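Local coordinates for dATP pyrophosphohydrolase (Escherichia coli, PDB 2O1C) that hydrolyses dihydroneopterin triphosphate to dihydroneopterin monophosphate and pyrophosphate, a step in folate biosynthesis, and also cleaves nucleoside triphosphates with a preference for dATP, at the pyrophosphate site. Coordinates in Å, arbitrary orientation; residue numbers count along the deposited sequence, not the author numbering.

The pyrophosphate site. Residues 7, 29, 40-42, 56, 91. With PPV (pyrophosphate), chain B.
In this Nudix hydrolase the reaction product pyrophosphate (PPV), poorly ordered in the crystal, lies at the start of the Nudix box, and its two phosphates are read by different groups. Arg29 faces the P2 phosphate end-on: its chain, bent at chi3 (65°), presents NH1 to PPV O32 and NH2 to PPV O22, both oxygens close to the guanidinium plane, with NH2 2.9 Å from PPV O22. The two N-H prongs thus reach two oxygens of one phosphate, NH1 by the longer bond, an arrangement likely to suit a tetrahedral group. Each oxygen has a second donor. Lys7, extended beyond CG, runs its methylenes alongside the P1 phosphate and brings NZ to PPV O22 at 2.5 Å, so that two cationic groups converge on one oxygen and would probably favour a fully ionised phosphate. Thr40 OG1 sits in the crowded position between the backbone N and the carbonyl carbon (chi1 60°), which turns it towards PPV O32, 2.7 Å away. A leucine at Arg29 would remove both guanidinium bonds and would probably leave P2 less firmly oriented, with Lys7 and Thr40 still reaching one oxygen each. The P1 phosphate is met by neutral donors of Ser42: the backbone N-H points almost straight at PPV O31 (166° at H), while OG reaches PPV O21 at 2.5 Å. Water 2 joins the Thr40 carbonyl oxygen to the bridging oxygen PPV OPP. Tyr91 acts at second hand, its OH bonding two waters: water 1 contacts PPV O22, and water 3 bridges PPV O21 and O12. Glu56, a Mg(2+) ligand by similarity, directs OE2 towards PPV O31, 3.3 Å away, a pairing of acidic groups that a metal would be expected to bridge.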
ATOM      1  N   LYS A   7      12.726  -8.036   4.828  1.00 15.95           N
ATOM      2  CA  LYS A   7      11.984  -7.282   3.828  1.00 16.32           C
ATOM      3  C   LYS A   7      12.991  -6.673   2.868  1.00 16.14           C
ATOM      4  O   LYS A   7      14.114  -6.341   3.246  1.00 15.95           O
ATOM      5  CB  LYS A   7      11.162  -6.172   4.477  1.00 15.81           C
ATOM      6  CG  LYS A   7      10.047  -6.649   5.387  1.00 16.68           C
ATOM      7  CD  LYS A   7       9.243  -5.471   5.935  1.00 17.07           C
ATOM      8  CE  LYS A   7       8.136  -5.976   6.857  1.00 19.85           C
ATOM      9  NZ  LYS A   7       7.237  -4.878   7.289  1.00 25.84           N
ATOM     10  N   ARG A  29      -2.010  -1.103  10.452  1.00 12.31           N
ATOM     11  CA  ARG A  29      -0.888  -2.047  10.558  1.00 12.41           C
ATOM     12  C   ARG A  29      -0.845  -2.784  11.895  1.00 12.60           C
ATOM     13  O   ARG A  29      -1.303  -2.274  12.908  1.00 12.88           O
ATOM     14  CB  ARG A  29       0.454  -1.346  10.283  1.00 11.85           C
ATOM     15  CG  ARG A  29       0.618  -0.891   8.846  1.00 12.30           C
ATOM     16  CD  ARG A  29       1.988  -0.280   8.569  1.00 13.67           C
ATOM     17  NE  ARG A  29       3.092  -1.238   8.701  1.00 14.72           N
ATOM     18  CZ  ARG A  29       3.654  -1.900   7.684  1.00 18.14           C
ATOM     19  NH1 ARG A  29       3.217  -1.750   6.436  1.00 18.90           N
ATOM     20  NH2 ARG A  29       4.668  -2.730   7.911  1.00 17.90           N
ATOM     21  N   THR A  40       0.881  -1.884   0.942  1.00 12.61           N
ATOM     22  CA  THR A  40       2.310  -1.839   0.618  1.00 12.94           C
ATOM     23  C   THR A  40       2.952  -3.224   0.696  1.00 12.78           C
ATOM     24  O   THR A  40       2.432  -4.137   1.349  1.00 12.93           O
ATOM     25  CB  THR A  40       3.105  -0.905   1.569  1.00 13.03           C
ATOM     26  OG1 THR A  40       2.976  -1.357   2.929  1.00 12.64           O
ATOM     27  CG2 THR A  40       2.656   0.531   1.461  1.00 13.41           C
ATOM     28  N   GLY A  41       4.100  -3.375   0.043  1.00 12.74           N
ATOM     29  CA  GLY A  41       4.893  -4.589   0.232  1.00 12.82           C
ATOM     30  C   GLY A  41       6.168  -4.601  -0.588  1.00 13.33           C
ATOM     31  O   GLY A  41       6.346  -3.776  -1.476  1.00 12.78           O
ATOM     32  N   SER A  42       7.045  -5.549  -0.277  1.00 13.57           N
ATOM     33  CA  SER A  42       8.317  -5.737  -0.999  1.00 14.41           C
ATOM     34  C   SER A  42       8.128  -6.330  -2.385  1.00 14.36           C
ATOM     35  O   SER A  42       7.266  -7.191  -2.580  1.00 14.56           O
ATOM     36  CB  SER A  42       9.232  -6.676  -0.206  1.00 14.47           C
ATOM     37  OG  SER A  42       9.718  -6.041   0.962  1.00 16.71           O
ATOM     38  N   GLU A  56       0.313  -8.472  -3.532  1.00 14.41           N
ATOM     39  CA  GLU A  56       0.044  -7.839  -2.232  1.00 14.47           C
ATOM     40  C   GLU A  56      -1.415  -7.443  -2.058  1.00 14.08           C
ATOM     41  O   GLU A  56      -1.960  -7.587  -0.970  1.00 13.69           O
ATOM     42  CB  GLU A  56       0.942  -6.625  -1.996  1.00 15.03           C
ATOM     43  CG  GLU A  56       2.398  -6.976  -1.680  1.00 16.04           C
ATOM     44  CD  GLU A  56       2.587  -7.584  -0.293  1.00 16.85           C
ATOM     45  OE1 GLU A  56       1.615  -7.688   0.478  1.00 20.27           O
ATOM     46  OE2 GLU A  56       3.720  -7.958   0.032  1.00 19.94           O
ATOM     47  N   TYR A  91      14.481  -5.206   8.094  1.00 13.37           N
ATOM     48  CA  TYR A  91      15.386  -5.079   6.936  1.00 12.74           C
ATOM     49  C   TYR A  91      16.805  -5.506   7.274  1.00 12.44           C
ATOM     50  O   TYR A  91      17.199  -5.552   8.449  1.00 12.16           O
ATOM     51  CB  TYR A  91      15.375  -3.651   6.378  1.00 12.71           C
ATOM     52  CG  TYR A  91      14.001  -3.232   5.896  1.00 13.23           C
ATOM     53  CD1 TYR A  91      13.027  -2.808   6.803  1.00 12.79           C
ATOM     54  CD2 TYR A  91      13.677  -3.271   4.542  1.00 11.98           C
ATOM     55  CE1 TYR A  91      11.754  -2.436   6.366  1.00 12.70           C
ATOM     56  CE2 TYR A  91      12.406  -2.895   4.096  1.00 12.92           C
ATOM     57  CZ  TYR A  91      11.463  -2.485   5.007  1.00 12.47           C
ATOM     58  OH  TYR A  91      10.210  -2.127   4.548  1.00 14.42           O
TER
HETATM   59  O11 PPV B 163       7.257  -7.349   4.032  1.00 40.30           O
HETATM   60  P1  PPV B 163       6.928  -6.264   3.038  1.00 39.50           P
HETATM   61  O21 PPV B 163       8.055  -5.303   2.737  1.00 39.94           O
HETATM   62  O31 PPV B 163       6.267  -6.872   1.824  1.00 38.53           O
HETATM   63  OPP PPV B 163       5.770  -5.381   3.787  1.00 34.82           O
HETATM   64  P2  PPV B 163       5.679  -3.782   4.108  1.00 30.81           P
HETATM   65  O12 PPV B 163       6.497  -3.044   3.079  1.00 33.65           O
HETATM   66  O22 PPV B 163       6.157  -3.572   5.513  1.00 30.93           O
HETATM   67  O32 PPV B 163       4.200  -3.520   4.006  1.00 32.17           O
HETATM   68  O   HOH W   1       8.252  -2.070   6.628  1.00 25.32           O
HETATM   69  O   HOH W   2       3.249  -6.082   3.057  1.00 25.32           O
HETATM   70  O   HOH W   3       9.223  -3.119   1.908  1.00 26.74           O